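Local coordinates for D-isomer specific 2-hydroxyacid dehydrogenase NAD-binding (Xanthobacter autotrophicus, PDB 4XA8) that acts as a D-isomer specific 2-hydroxyacid dehydrogenase, an oxidoreductase that probably uses a nicotinamide adenine dinucleotide cofactor, at the interface of chains A and B. Numbering follows the deposited sequence. Chains: chain A/B, D-isomer specific 2-hydroxyacid dehydrogenase NAD-binding.

Contact 1: the interface of chains A and B. Residues chain A 272-273, 275, 278-280; chain B 125-126, 129.
B:Gln129, on helix 122-130 of chain B, reaches across to strand 278-280 of chain A and buries 110 Å² there, more than any other residue of this patch. Its CG lies anti to the backbone N (chi1 -180°), and the chain runs out extended, which carries the terminal amide to the main chain of the strand. The amide nitrogen NE2 donates twice. One bond runs from B:Gln129 NE2 to the carbonyl O of A:Val278 at 2.9 Å, with that acceptor in the amide plane. The other runs from B:Gln129 NE2 to the carbonyl O of A:Trp273 at 3.1 Å, somewhat tilted from the plane. The amide oxygen, B:Gln129 OE1, accepts from A:Val280 N at 3.0 Å. This bond is nearly straight (170° at H), but the N-H comes from above the carbonyl plane. Bonds at both ends of the amide fix its rotation. A:Val280 sets its CB against B:Gln129 CD at 3.9 Å. CE3 of the six-membered ring of A:Trp273 packs against CA of B:Gln129. A:Leu279 crosses B:Glu126 at a slant, its CD1 methyl 4.0 Å from B:Glu126 CG. Water 1 links the carbonyl O atoms of A:Val280 and B:Phe125, 2.7 Å from each. The site ties a helix of one subunit to a strand of the other and probably helps hold the two copies together, if the deposited pair is the biological one.

Contact 2: the interface of chains A and B. Residues chain A 289, 291-292; chain B 140-141, 144.
This is a small polar patch of a two-fold symmetric interface between identical chains. It joins the start of helix 290-306 in chain A to the segment around the 3-10 helix 142-144 in chain B, and it probably helps to hold the dimer, if the deposited pair is the biological one. An intersubunit salt bridge is its main feature. A:Arg291 sends its chain away from the backbone N, with CG anti to it (chi1 -172°), and then bends at chi3. The bend brings the guanidinium to the carboxylate of B:Glu144, where A:Arg291 NH2 donates to B:Glu144 OE1 at 2.8 Å. The two side chains run alongside each other, antiparallel, and their flat groups are turned 55° apart. The bond is therefore no flat, two-pronged pairing. NH2 meets OE1 from above the carboxylate plane. On the opposite face the backbone N of B:Thr141 donates to the same B:Glu144 OE1 at 3.0 Å. Two donors thus grip this oxygen, one from each subunit. The other carboxylate oxygen, B:Glu144 OE2, faces NE of B:Arg140 at 3.7 Å in a longer salt bridge within chain B. This second positive charge would help to hold the carboxylate in place. An alanine in place of B:Glu144 would probably leave A:Arg291 without its charged mate and B:Thr141 N without this acceptor. B:Thr141 buries 50 Å² and lies roughly perpendicular to A:Arg291. Its OG1 lies at the edge of the guanidinium, in plane, and takes a weak hydrogen bond from NH2. A:Ile289 rests the tip of its chain, CD1, against the backbone of B:Arg140. Beside the guanidinium, methyl meets methyl, with A:Thr292 CG2 lying 3.9 Å from B:Thr141 CG2.

Contact 1: the interface of chains A and B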
loop_
_atom_site.group_PDB
_atom_site.type_symbol
_atom_site.label_atom_id
_atom_site.label_comp_id
_atom_site.label_asym_id
_atom_site.label_seq_id
_atom_site.Cartn_x
_atom_site.Cartn_y
_atom_site.Cartn_z
ATOM N N LEU A 272 3.492 2.493 -21.925
ATOM C CA LEU A 272 3.179 2.341 -20.506
ATOM C C LEU A 272 3.340 3.619 -19.675
ATOM O O LEU A 272 2.538 3.879 -18.752
ATOM C CB LEU A 272 4.016 1.214 -19.912
ATOM C CG LEU A 272 3.851 -0.157 -20.503
ATOM C CD1 LEU A 272 4.945 -1.098 -20.029
ATOM C CD2 LEU A 272 2.517 -0.769 -20.172
ATOM N N TRP A 273 4.299 4.460 -20.022
ATOM C CA TRP A 273 4.519 5.677 -19.223
ATOM C C TRP A 273 3.266 6.570 -19.147
ATOM O O TRP A 273 2.917 7.070 -18.070
ATOM C CB TRP A 273 5.662 6.539 -19.757
ATOM C CG TRP A 273 7.049 5.999 -19.682
ATOM C CD1 TRP A 273 7.797 5.553 -20.725
ATOM C CD2 TRP A 273 7.885 5.893 -18.516
ATOM N NE1 TRP A 273 9.042 5.162 -20.284
ATOM C CE2 TRP A 273 9.117 5.366 -18.932
ATOM C CE3 TRP A 273 7.712 6.212 -17.154
ATOM C CZ2 TRP A 273 10.174 5.162 -18.042
ATOM C CZ3 TRP A 273 8.741 5.971 -16.275
ATOM C CH2 TRP A 273 9.961 5.461 -16.724
ATOM N N MET A 275 0.122 5.838 -19.688
ATOM C CA MET A 275 -1.156 5.228 -19.338
ATOM C C MET A 275 -1.577 5.588 -17.909
ATOM O O MET A 275 -0.931 5.182 -16.941
ATOM C CB MET A 275 -1.065 3.720 -19.468
ATOM C CG MET A 275 -0.890 3.266 -20.884
ATOM S SD MET A 275 -1.099 1.472 -21.026
ATOM C CE MET A 275 -0.607 1.389 -22.732
ATOM N N VAL A 278 -1.859 2.598 -15.378
ATOM C CA VAL A 278 -0.664 1.845 -15.079
ATOM C C VAL A 278 0.196 2.672 -14.110
ATOM O O VAL A 278 0.380 3.882 -14.333
ATOM C CB VAL A 278 0.170 1.567 -16.342
ATOM C CG1 VAL A 278 1.464 0.890 -15.993
ATOM C CG2 VAL A 278 -0.599 0.723 -17.337
ATOM N N LEU A 279 0.709 2.030 -13.055
ATOM C CA LEU A 279 1.778 2.597 -12.229
ATOM C C LEU A 279 3.061 1.879 -12.575
ATOM O O LEU A 279 3.140 0.617 -12.518
ATOM C CB LEU A 279 1.491 2.461 -10.710
ATOM C CG LEU A 279 2.631 2.849 -9.728
ATOM C CD1 LEU A 279 3.096 4.281 -9.941
ATOM C CD2 LEU A 279 2.215 2.658 -8.272
ATOM N N VAL A 280 4.028 2.660 -13.036
ATOM C CA VAL A 280 5.370 2.169 -13.367
ATOM C C VAL A 280 6.227 2.453 -12.143
ATOM O O VAL A 280 6.288 3.605 -11.651
ATOM C CB VAL A 280 5.970 2.911 -14.582
ATOM C CG1 VAL A 280 7.469 2.596 -14.725
ATOM C CG2 VAL A 280 5.246 2.516 -15.852
ATOM N N PHE B 125 7.887 8.559 -7.328
ATOM C CA PHE B 125 7.759 7.699 -8.506
ATOM C C PHE B 125 6.552 7.979 -9.364
ATOM O O PHE B 125 6.651 7.896 -10.585
ATOM C CB PHE B 125 7.865 6.217 -8.120
ATOM C CG PHE B 125 9.183 5.882 -7.536
ATOM C CD1 PHE B 125 10.343 5.901 -8.324
ATOM C CD2 PHE B 125 9.309 5.578 -6.214
ATOM C CE1 PHE B 125 11.586 5.598 -7.757
ATOM C CE2 PHE B 125 10.537 5.319 -5.630
ATOM C CZ PHE B 125 11.681 5.313 -6.410
ATOM N N GLU B 126 5.406 8.305 -8.760
ATOM C CA GLU B 126 4.185 8.614 -9.502
ATOM C C GLU B 126 4.452 9.862 -10.343
ATOM O O GLU B 126 4.042 9.911 -11.514
ATOM C CB GLU B 126 2.943 8.882 -8.564
ATOM C CG GLU B 126 2.327 7.681 -7.886
ATOM C CD GLU B 126 1.389 8.036 -6.691
ATOM O OE1 GLU B 126 0.856 9.159 -6.594
ATOM O OE2 GLU B 126 1.206 7.185 -5.801
ATOM N N GLN B 129 6.823 9.079 -13.367
ATOM C CA GLN B 129 6.115 8.423 -14.466
ATOM C C GLN B 129 5.401 9.441 -15.342
ATOM O O GLN B 129 5.428 9.334 -16.569
ATOM C CB GLN B 129 5.130 7.380 -13.926
ATOM C CG GLN B 129 4.406 6.704 -15.053
ATOM C CD GLN B 129 3.326 5.740 -14.617
ATOM O OE1 GLN B 129 3.122 5.452 -13.448
ATOM N NE2 GLN B 129 2.550 5.340 -15.574
HETATM O O HOH W 1 7.902 5.766 -11.747
#

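Contact 2: the interface of chains A and B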
loop_
_atom_site.group_PDB
_atom_site.type_symbol
_atom_site.label_atom_id
_atom_site.label_comp_id
_atom_site.label_asym_id
_atom_site.label_seq_id
_atom_site.Cartn_x
_atom_site.Cartn_y
_atom_site.Cartn_z
ATOM N N ILE A 289 20.402 -3.469 -1.284
ATOM C CA ILE A 289 20.706 -2.406 -0.317
ATOM C C ILE A 289 22.188 -2.401 -0.039
ATOM O O ILE A 289 22.721 -3.365 0.516
ATOM C CB ILE A 289 20.032 -2.615 1.056
ATOM C CG1 ILE A 289 18.522 -2.842 0.943
ATOM C CG2 ILE A 289 20.323 -1.418 1.981
ATOM C CD1 ILE A 289 17.777 -1.668 0.406
ATOM N N ARG A 291 24.321 -0.991 2.088
ATOM C CA ARG A 291 24.834 -1.084 3.450
ATOM C C ARG A 291 24.782 -2.533 3.952
ATOM O O ARG A 291 25.709 -3.000 4.603
ATOM C CB ARG A 291 24.040 -0.136 4.371
ATOM C CG ARG A 291 24.588 0.017 5.776
ATOM C CD ARG A 291 23.856 1.114 6.536
ATOM N NE ARG A 291 22.412 1.041 6.318
ATOM C CZ ARG A 291 21.593 0.143 6.869
ATOM N NH1 ARG A 291 22.048 -0.778 7.717
ATOM N NH2 ARG A 291 20.288 0.183 6.585
ATOM N N THR A 292 23.717 -3.254 3.628
ATOM C CA THR A 292 23.526 -4.592 4.151
ATOM C C THR A 292 24.133 -5.664 3.259
ATOM O O THR A 292 24.421 -6.771 3.734
ATOM C CB THR A 292 22.038 -4.846 4.442
ATOM O OG1 THR A 292 21.255 -4.746 3.257
ATOM C CG2 THR A 292 21.531 -3.809 5.414
ATOM N N ARG B 140 16.850 2.100 1.356
ATOM C CA ARG B 140 16.865 2.086 2.841
ATOM C C ARG B 140 16.171 0.813 3.305
ATOM O O ARG B 140 15.239 0.394 2.671
ATOM C CB ARG B 140 16.072 3.293 3.393
ATOM C CG ARG B 140 16.146 4.529 2.504
ATOM C CD ARG B 140 15.155 5.609 2.898
ATOM N NE ARG B 140 15.410 6.053 4.246
ATOM C CZ ARG B 140 14.546 6.737 4.987
ATOM N NH1 ARG B 140 14.877 7.103 6.222
ATOM N NH2 ARG B 140 13.355 7.047 4.498
ATOM N N THR B 141 16.584 0.220 4.421
ATOM C CA THR B 141 15.830 -0.872 5.045
ATOM C C THR B 141 14.611 -0.314 5.796
ATOM O O THR B 141 14.608 0.840 6.238
ATOM C CB THR B 141 16.692 -1.640 6.069
ATOM O OG1 THR B 141 17.099 -0.750 7.119
ATOM C CG2 THR B 141 17.923 -2.236 5.432
ATOM N N GLU B 144 15.403 1.324 9.249
ATOM C CA GLU B 144 15.845 2.688 9.349
ATOM C C GLU B 144 14.688 3.707 9.300
ATOM O O GLU B 144 14.896 4.878 9.546
ATOM C CB GLU B 144 17.003 2.999 8.368
ATOM C CG GLU B 144 16.682 3.195 6.918
ATOM C CD GLU B 144 17.952 3.197 6.048
ATOM O OE1 GLU B 144 18.516 2.132 5.694
ATOM O OE2 GLU B 144 18.358 4.308 5.699
#

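Contact 1 and contact 2 lie about 25 Å apart, measured between the centres of their C-alpha atoms. They share no residue. In both, chain A supplies residues from its C-terminal part, while chain B supplies an earlier stretch of sequence that runs from helix 122-130 to the 3-10 helix 142-144. Contact 1 is mainly side chain to backbone, whereas contact 2 pairs opposite charges. Each has a twin with the chains exchanged. The same stretches therefore serve both subunits, and the spaced anchor points would probably limit rocking of one copy against the other.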